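Local coordinates for protein D-alanine--D-alanine ligase (Coxiella burnetii, PDB 3TQT) that catalyses the ATP-dependent joining of two D-alanine molecules into D-alanyl-D-alanine, a building block of the bacterial peptidoglycan wall, at residues A[229-234]-A[301-306]; A[240-245]-A[282-287]. One frame throughout, in Å; residues are numbered along the deposited sequence.

Interaction 1. Residues A[229-234]-A[301-306]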
ATOM      1  N   GLU A 229     -27.948  -3.931  -5.059  1.00 24.02           N
ATOM      2  CA  GLU A 229     -26.632  -3.346  -4.840  1.00 24.95           C
ATOM      3  C   GLU A 229     -26.812  -2.057  -4.066  1.00 30.04           C
ATOM      4  O   GLU A 229     -27.264  -1.051  -4.611  1.00 28.71           O
ATOM      5  CB  GLU A 229     -25.927  -3.089  -6.166  1.00 27.18           C
ATOM      6  CG  GLU A 229     -25.828  -4.337  -7.026  1.00 37.59           C
ATOM      7  CD  GLU A 229     -24.604  -4.327  -7.900  1.00 46.65           C
ATOM      8  OE1 GLU A 229     -23.560  -3.808  -7.452  1.00 50.05           O
ATOM      9  OE2 GLU A 229     -24.687  -4.834  -9.034  1.00 54.00           O
ATOM     10  N   ILE A 230     -26.469  -2.118  -2.783  1.00 21.98           N
ATOM     11  CA  ILE A 230     -26.679  -1.016  -1.857  1.00 22.28           C
ATOM     12  C   ILE A 230     -25.320  -0.413  -1.535  1.00 25.46           C
ATOM     13  O   ILE A 230     -24.320  -1.133  -1.427  1.00 27.49           O
ATOM     14  CB  ILE A 230     -27.354  -1.515  -0.575  1.00 27.31           C
ATOM     15  CG1 ILE A 230     -28.687  -2.206  -0.913  1.00 26.09           C
ATOM     16  CG2 ILE A 230     -27.543  -0.368   0.425  1.00 26.79           C
ATOM     17  CD1 ILE A 230     -29.663  -1.329  -1.660  1.00 27.73           C
ATOM     18  N   GLU A 231     -25.267   0.908  -1.428  1.00 21.03           N
ATOM     19  CA  GLU A 231     -24.008   1.568  -1.141  1.00 19.15           C
ATOM     20  C   GLU A 231     -24.162   2.438   0.089  1.00 23.84           C
ATOM     21  O   GLU A 231     -25.266   2.848   0.437  1.00 23.42           O
ATOM     22  CB  GLU A 231     -23.567   2.409  -2.330  1.00 21.68           C
ATOM     23  CG  GLU A 231     -23.488   1.623  -3.620  1.00 28.16           C
ATOM     24  CD  GLU A 231     -22.967   2.465  -4.757  1.00 29.47           C
ATOM     25  OE1 GLU A 231     -22.990   3.706  -4.621  1.00 30.30           O
ATOM     26  OE2 GLU A 231     -22.517   1.889  -5.765  1.00 30.99           O
ATOM     27  N   CYS A 232     -23.046   2.697   0.753  1.00 19.10           N
ATOM     28  CA  CYS A 232     -23.057   3.517   1.949  1.00 19.35           C
ATOM     29  C   CYS A 232     -21.765   4.315   1.998  1.00 23.35           C
ATOM     30  O   CYS A 232     -20.675   3.764   1.842  1.00 22.23           O
ATOM     31  CB  CYS A 232     -23.203   2.633   3.189  1.00 20.23           C
ATOM     32  SG  CYS A 232     -23.321   3.539   4.740  1.00 27.09           S
ATOM     33  N   ALA A 233     -21.899   5.620   2.189  1.00 22.28           N
ATOM     34  CA  ALA A 233     -20.750   6.503   2.231  1.00 22.68           C
ATOM     35  C   ALA A 233     -20.295   6.613   3.671  1.00 25.67           C
ATOM     36  O   ALA A 233     -21.093   6.898   4.558  1.00 23.59           O
ATOM     37  CB  ALA A 233     -21.111   7.867   1.688  1.00 22.94           C
ATOM     38  N   VAL A 234     -19.010   6.365   3.895  1.00 20.34           N
ATOM     39  CA  VAL A 234     -18.419   6.484   5.225  1.00 23.53           C
ATOM     40  C   VAL A 234     -17.460   7.671   5.259  1.00 21.07           C
ATOM     41  O   VAL A 234     -16.726   7.936   4.299  1.00 20.78           O
ATOM     42  CB  VAL A 234     -17.682   5.194   5.621  1.00 20.56           C
ATOM     43  CG1 VAL A 234     -17.034   5.336   7.004  1.00 17.36           C
ATOM     44  CG2 VAL A 234     -18.645   4.015   5.608  1.00 23.34           C
ATOM     45  N   ARG A 301     -16.527   4.549   0.014  1.00 18.90           N
ATOM     46  CA  ARG A 301     -17.845   4.056  -0.297  1.00 17.38           C
ATOM     47  C   ARG A 301     -17.819   2.541  -0.183  1.00 23.12           C
ATOM     48  O   ARG A 301     -17.057   1.876  -0.887  1.00 22.61           O
ATOM     49  CB  ARG A 301     -18.275   4.463  -1.699  1.00 20.27           C
ATOM     50  CG  ARG A 301     -19.771   4.371  -1.886  1.00 16.59           C
ATOM     51  CD  ARG A 301     -20.140   4.601  -3.333  1.00 19.40           C
ATOM     52  NE  ARG A 301     -19.695   3.480  -4.152  1.00 20.52           N
ATOM     53  CZ  ARG A 301     -19.045   3.604  -5.301  1.00 29.63           C
ATOM     54  NH1 ARG A 301     -18.755   4.811  -5.771  1.00 31.37           N
ATOM     55  NH2 ARG A 301     -18.692   2.518  -5.980  1.00 27.11           N
ATOM     56  N   VAL A 302     -18.640   2.002   0.717  1.00 20.28           N
ATOM     57  CA  VAL A 302     -18.750   0.556   0.878  1.00 22.40           C
ATOM     58  C   VAL A 302     -19.932   0.061   0.077  1.00 18.77           C
ATOM     59  O   VAL A 302     -21.061   0.543   0.260  1.00 19.98           O
ATOM     60  CB  VAL A 302     -18.968   0.162   2.344  1.00 20.06           C
ATOM     61  CG1 VAL A 302     -18.908  -1.356   2.485  1.00 17.04           C
ATOM     62  CG2 VAL A 302     -17.934   0.834   3.234  1.00 22.72           C
ATOM     63  N   ASP A 303     -19.662  -0.883  -0.822  1.00 19.60           N
ATOM     64  CA  ASP A 303     -20.673  -1.427  -1.719  1.00 24.66           C
ATOM     65  C   ASP A 303     -21.064  -2.804  -1.233  1.00 18.17           C
ATOM     66  O   ASP A 303     -20.205  -3.642  -0.959  1.00 19.98           O
ATOM     67  CB  ASP A 303     -20.152  -1.503  -3.153  1.00 23.30           C
ATOM     68  CG  ASP A 303     -19.801  -0.130  -3.723  1.00 28.16           C
ATOM     69  OD1 ASP A 303     -20.137   0.903  -3.097  1.00 23.98           O
ATOM     70  OD2 ASP A 303     -19.183  -0.091  -4.804  1.00 23.21           O
ATOM     71  N   PHE A 304     -22.367  -3.006  -1.111  1.00 21.95           N
ATOM     72  CA  PHE A 304     -22.922  -4.232  -0.573  1.00 22.30           C
ATOM     73  C   PHE A 304     -23.828  -4.907  -1.586  1.00 26.03           C
ATOM     74  O   PHE A 304     -24.320  -4.275  -2.527  1.00 24.41           O
ATOM     75  CB  PHE A 304     -23.838  -3.918   0.600  1.00 22.77           C
ATOM     76  CG  PHE A 304     -23.173  -3.267   1.770  1.00 26.22           C
ATOM     77  CD1 PHE A 304     -22.837  -4.006   2.886  1.00 24.54           C
ATOM     78  CD2 PHE A 304     -22.964  -1.903   1.793  1.00 24.16           C
ATOM     79  CE1 PHE A 304     -22.258  -3.398   3.978  1.00 23.38           C
ATOM     80  CE2 PHE A 304     -22.386  -1.289   2.881  1.00 24.38           C
ATOM     81  CZ  PHE A 304     -22.039  -2.026   3.975  1.00 21.19           C
ATOM     82  N   PHE A 305     -24.084  -6.189  -1.349  1.00 22.68           N
ATOM     83  CA  PHE A 305     -25.288  -6.838  -1.862  1.00 20.64           C
ATOM     84  C   PHE A 305     -26.209  -7.055  -0.673  1.00 25.52           C
ATOM     85  O   PHE A 305     -25.758  -7.406   0.420  1.00 24.09           O
ATOM     86  CB  PHE A 305     -24.958  -8.174  -2.531  1.00 24.66           C
ATOM     87  CG  PHE A 305     -24.533  -8.033  -3.959  1.00 25.15           C
ATOM     88  CD1 PHE A 305     -25.471  -8.027  -4.973  1.00 31.10           C
ATOM     89  CD2 PHE A 305     -23.199  -7.878  -4.284  1.00 32.62           C
ATOM     90  CE1 PHE A 305     -25.082  -7.887  -6.294  1.00 34.02           C
ATOM     91  CE2 PHE A 305     -22.801  -7.740  -5.599  1.00 35.94           C
ATOM     92  CZ  PHE A 305     -23.746  -7.741  -6.604  1.00 39.41           C
ATOM     93  N   VAL A 306     -27.496  -6.799  -0.867  1.00 27.83           N
ATOM     94  CA  VAL A 306     -28.491  -7.206   0.110  1.00 27.00           C
ATOM     95  C   VAL A 306     -29.368  -8.250  -0.560  1.00 27.41           C
ATOM     96  O   VAL A 306     -30.037  -7.963  -1.550  1.00 26.49           O
ATOM     97  CB  VAL A 306     -29.355  -6.037   0.584  1.00 28.57           C
ATOM     98  CG1 VAL A 306     -30.457  -6.542   1.513  1.00 31.77           C
ATOM     99  CG2 VAL A 306     -28.495  -5.013   1.277  1.00 29.97           C
TER
HETATM  100  O   HOH W   1     -22.614  -3.521  -4.637  1.00 28.65           O
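Arg301, its chain bent at chi3 (69°), holds the carboxylate of Asp303, two residues along the same strand, side-on: Arg301 NE meets Asp303 OD1 at 2.8 Å and NH2 meets OD2 at 2.9 Å. Both bonds are nearly straight and lie in the guanidinium plane on syn lone pairs, which fixes the rotation of the carboxylate. Glu231, directly across from Asp303, sets OE2 over one guanidinium face, the carboxylate and guanidinium planes only 5° apart. Its OE1 is 3.3 Å from Arg301 NE, but well out of the guanidinium plane, so this salt bridge rests on charge alone. The arginine probably also offsets the repulsion between Glu231 OE2 and Asp303 OD1, 3.7 Å apart. Asp303 is a predicted magnesium ligand, as are nearby Glu316 and Asn318, so Arg301 probably helps orient a metal-binding group of the ATP-grasp active site.

The strands run antiparallel, 150° between their directions. Ile230 and Phe304 exchange two backbone hydrogen bonds, the shorter from Phe304 N to Ile230 O (2.7 Å), and Cys232 and Val302 exchange another two. A water donates to both Glu229 OE1 and Phe304 O, while Glu229 lies alongside Phe305, Glu229 CG 3.7 Å from Phe305 CE1.

The face carrying Ile230, Cys232, Val302 and Phe304 is apolar. Ile230 and Val306 cross obliquely, CG1 of Ile230 3.6 Å from CG2 of Val306. Helix 277-293 covers this side through Ile283 and Ala287, whereas helix 328-335 meets Glu231 and Arg301 on the charged side; strands 241-249 and 312-318 flank the pair within the five-stranded antiparallel sheet.

Interaction 2. Residues A[240-245]-A[282-287]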
ATOM      1  N   PRO A 240     -15.670   6.903  12.445  1.00 27.74           N
ATOM      2  CA  PRO A 240     -16.353   6.976  11.146  1.00 27.46           C
ATOM      3  C   PRO A 240     -17.862   7.091  11.292  1.00 28.41           C
ATOM      4  O   PRO A 240     -18.443   6.482  12.189  1.00 26.08           O
ATOM      5  CB  PRO A 240     -16.005   5.631  10.485  1.00 30.41           C
ATOM      6  CG  PRO A 240     -14.885   5.049  11.312  1.00 26.95           C
ATOM      7  CD  PRO A 240     -15.103   5.570  12.695  1.00 27.11           C
ATOM      8  N   LYS A 241     -18.473   7.865  10.399  1.00 25.28           N
ATOM      9  CA  LYS A 241     -19.922   8.020  10.336  1.00 27.94           C
ATOM     10  C   LYS A 241     -20.400   7.488   9.000  1.00 26.81           C
ATOM     11  O   LYS A 241     -19.680   7.543   8.005  1.00 25.05           O
ATOM     12  CB  LYS A 241     -20.327   9.491  10.472  1.00 27.99           C
ATOM     13  CG  LYS A 241     -20.042  10.093  11.842  1.00 35.87           C
ATOM     14  CD  LYS A 241     -20.415  11.574  11.884  1.00 53.32           C
ATOM     15  CE  LYS A 241     -19.668  12.379  10.816  1.00 58.78           C
ATOM     16  NZ  LYS A 241     -19.853  13.862  10.951  1.00 59.91           N
ATOM     17  N   ALA A 242     -21.615   6.967   8.980  1.00 21.99           N
ATOM     18  CA  ALA A 242     -22.135   6.361   7.768  1.00 22.89           C
ATOM     19  C   ALA A 242     -23.337   7.146   7.262  1.00 31.58           C
ATOM     20  O   ALA A 242     -24.162   7.602   8.048  1.00 27.38           O
ATOM     21  CB  ALA A 242     -22.506   4.911   8.036  1.00 22.35           C
ATOM     22  N   SER A 243     -23.423   7.313   5.946  1.00 28.56           N
ATOM     23  CA  SER A 243     -24.549   7.997   5.321  1.00 27.32           C
ATOM     24  C   SER A 243     -25.765   7.092   5.327  1.00 24.24           C
ATOM     25  O   SER A 243     -25.679   5.920   5.671  1.00 29.43           O
ATOM     26  CB  SER A 243     -24.215   8.335   3.865  1.00 21.15           C
ATOM     27  OG  SER A 243     -24.148   7.137   3.089  1.00 24.10           O
ATOM     28  N   LEU A 244     -26.907   7.642   4.940  1.00 29.41           N
ATOM     29  CA  LEU A 244     -28.032   6.805   4.583  1.00 33.09           C
ATOM     30  C   LEU A 244     -27.612   5.980   3.375  1.00 28.35           C
ATOM     31  O   LEU A 244     -26.886   6.468   2.501  1.00 24.92           O
ATOM     32  CB  LEU A 244     -29.257   7.653   4.257  1.00 30.33           C
ATOM     33  CG  LEU A 244     -29.778   8.413   5.479  1.00 36.83           C
ATOM     34  CD1 LEU A 244     -30.932   9.322   5.113  1.00 39.41           C
ATOM     35  CD2 LEU A 244     -30.175   7.437   6.580  1.00 38.15           C
ATOM     36  N   PRO A 245     -28.061   4.725   3.323  1.00 30.85           N
ATOM     37  CA  PRO A 245     -27.724   3.825   2.218  1.00 31.28           C
ATOM     38  C   PRO A 245     -28.299   4.347   0.910  1.00 31.28           C
ATOM     39  O   PRO A 245     -29.336   5.006   0.921  1.00 30.13           O
ATOM     40  CB  PRO A 245     -28.448   2.524   2.591  1.00 29.82           C
ATOM     41  CG  PRO A 245     -28.759   2.645   4.053  1.00 37.59           C
ATOM     42  CD  PRO A 245     -28.978   4.103   4.289  1.00 39.08           C
ATOM     43  N   GLN A 282     -27.926  -2.188   9.721  1.00 31.25           N
ATOM     44  CA  GLN A 282     -26.856  -3.153   9.485  1.00 29.28           C
ATOM     45  C   GLN A 282     -25.889  -2.613   8.448  1.00 27.26           C
ATOM     46  O   GLN A 282     -24.676  -2.619   8.647  1.00 30.30           O
ATOM     47  CB  GLN A 282     -27.414  -4.480   9.000  1.00 36.85           C
ATOM     48  CG  GLN A 282     -28.007  -5.345  10.074  1.00 43.42           C
ATOM     49  CD  GLN A 282     -28.546  -6.630   9.491  1.00 41.92           C
ATOM     50  OE1 GLN A 282     -27.795  -7.447   8.955  1.00 40.39           O
ATOM     51  NE2 GLN A 282     -29.860  -6.804   9.563  1.00 43.42           N
ATOM     52  N   ILE A 283     -26.439  -2.154   7.332  1.00 26.37           N
ATOM     53  CA  ILE A 283     -25.627  -1.559   6.284  1.00 28.25           C
ATOM     54  C   ILE A 283     -24.712  -0.480   6.869  1.00 30.43           C
ATOM     55  O   ILE A 283     -23.509  -0.460   6.627  1.00 23.39           O
ATOM     56  CB  ILE A 283     -26.518  -0.981   5.181  1.00 29.85           C
ATOM     57  CG1 ILE A 283     -27.230  -2.132   4.450  1.00 30.43           C
ATOM     58  CG2 ILE A 283     -25.683  -0.136   4.221  1.00 27.74           C
ATOM     59  CD1 ILE A 283     -28.291  -1.693   3.480  1.00 36.19           C
ATOM     60  N   GLN A 284     -25.284   0.414   7.658  1.00 27.02           N
ATOM     61  CA  GLN A 284     -24.499   1.497   8.220  1.00 29.59           C
ATOM     62  C   GLN A 284     -23.430   0.972   9.177  1.00 26.77           C
ATOM     63  O   GLN A 284     -22.276   1.404   9.120  1.00 25.96           O
ATOM     64  CB  GLN A 284     -25.409   2.533   8.882  1.00 28.80           C
ATOM     65  CG  GLN A 284     -26.190   3.354   7.862  1.00 33.66           C
ATOM     66  CD  GLN A 284     -27.259   4.217   8.493  1.00 38.88           C
ATOM     67  OE1 GLN A 284     -27.985   3.777   9.380  1.00 35.73           O
ATOM     68  NE2 GLN A 284     -27.354   5.458   8.043  1.00 38.26           N
ATOM     69  N   GLN A 285     -23.791   0.017  10.031  1.00 25.47           N
ATOM     70  CA  GLN A 285     -22.827  -0.448  11.019  1.00 26.56           C
ATOM     71  C   GLN A 285     -21.696  -1.239  10.383  1.00 23.67           C
ATOM     72  O   GLN A 285     -20.537  -1.090  10.768  1.00 28.93           O
ATOM     73  CB  GLN A 285     -23.475  -1.279  12.116  1.00 25.49           C
ATOM     74  CG  GLN A 285     -22.493  -1.609  13.239  1.00 37.16           C
ATOM     75  CD  GLN A 285     -22.003  -0.366  13.978  1.00 40.27           C
ATOM     76  OE1 GLN A 285     -22.779   0.297  14.662  1.00 39.90           O
ATOM     77  NE2 GLN A 285     -20.711  -0.043  13.835  1.00 35.71           N
ATOM     78  N   ILE A 286     -22.038  -2.072   9.411  1.00 23.55           N
ATOM     79  CA  ILE A 286     -21.041  -2.886   8.732  1.00 21.23           C
ATOM     80  C   ILE A 286     -20.142  -1.993   7.891  1.00 21.28           C
ATOM     81  O   ILE A 286     -18.934  -2.209   7.821  1.00 22.20           O
ATOM     82  CB  ILE A 286     -21.694  -3.964   7.843  1.00 24.41           C
ATOM     83  CG1 ILE A 286     -22.466  -4.959   8.718  1.00 30.69           C
ATOM     84  CG2 ILE A 286     -20.632  -4.710   7.045  1.00 20.49           C
ATOM     85  CD1 ILE A 286     -23.193  -6.010   7.926  1.00 33.54           C
ATOM     86  N   ALA A 287     -20.721  -0.977   7.267  1.00 19.60           N
ATOM     87  CA  ALA A 287     -19.890  -0.022   6.513  1.00 25.04           C
ATOM     88  C   ALA A 287     -18.819   0.605   7.414  1.00 19.23           C
ATOM     89  O   ALA A 287     -17.643   0.692   7.039  1.00 19.37           O
ATOM     90  CB  ALA A 287     -20.747   1.051   5.855  1.00 21.85           C
TER
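Two hydrogen bonds hold Ser243 OG: it donates to Leu244 O, the next residue of its own segment, at 2.9 Å, and is also bonded to Ala233 N of strand 228-236. CB of Ser243 points away from the helix, and it is the backbone carbonyl of this residue that takes the one hydrogen bond between the segments, from Gln284 NE2 at 2.9 Å to Ser243 O. The N-H is well aimed, with an angle of 164° at the hydrogen, and the oxygen lies close to the amide plane of Gln284. Seen from the carbonyl the approach is less regular, since NE2 stands above the carbonyl plane rather than on a lone pair. The glutamine reaches this position from helix 277-293 with CG anti to its own carbonyl carbon (chi1 -72°) and an extended chain beyond, so that Gln284 CG also passes 3.4 Å from Ser243 O.

Apolar groups fill in around the bond. Ala242 points its methyl at the helix, with CB 3.8 Å from Gln284 CB and 3.7 Å from Gln284 O. Leu244 starts away from the helix, yet its side chain runs beside Gln284 and sets Leu244 CD2 3.7 Å from the amide NE2. Farther along, Pro245, its CB directed at the helix, crosses Ile283 obliquely, with Pro245 CB and CG each 4.2 Å from Ile283 CG2.

Here the broken strand 241-249 packs on a helix of the ATP-grasp domain through mixed chemistry. The lone amide-to-carbonyl bond sets the direction of the Gln284 head, and van der Waals contacts of alanine, leucine and proline supply the remainder of a partly buried junction.

From the N terminus, strand 228-236 comes first and strand 241-249 follows directly as its antiparallel neighbour. The chain then reaches helix 277-293, where interaction 2 closes a loop of 36 residues between its segments. Directly afterwards strand 298-306 returns beside the first strand, and interaction 1 closes a wider loop of 66 residues that encloses the smaller one, so the contacts nest without crossing. Their centres are 8 Å apart, and they touch: Ile283 CD1 lies 3.4 Å from Ile230 CG2, and Ser243 N probably hydrogen-bonds to Ala233 O. Interaction 1 joins two strands within the sheet, while interaction 2 ties that sheet to its covering helix.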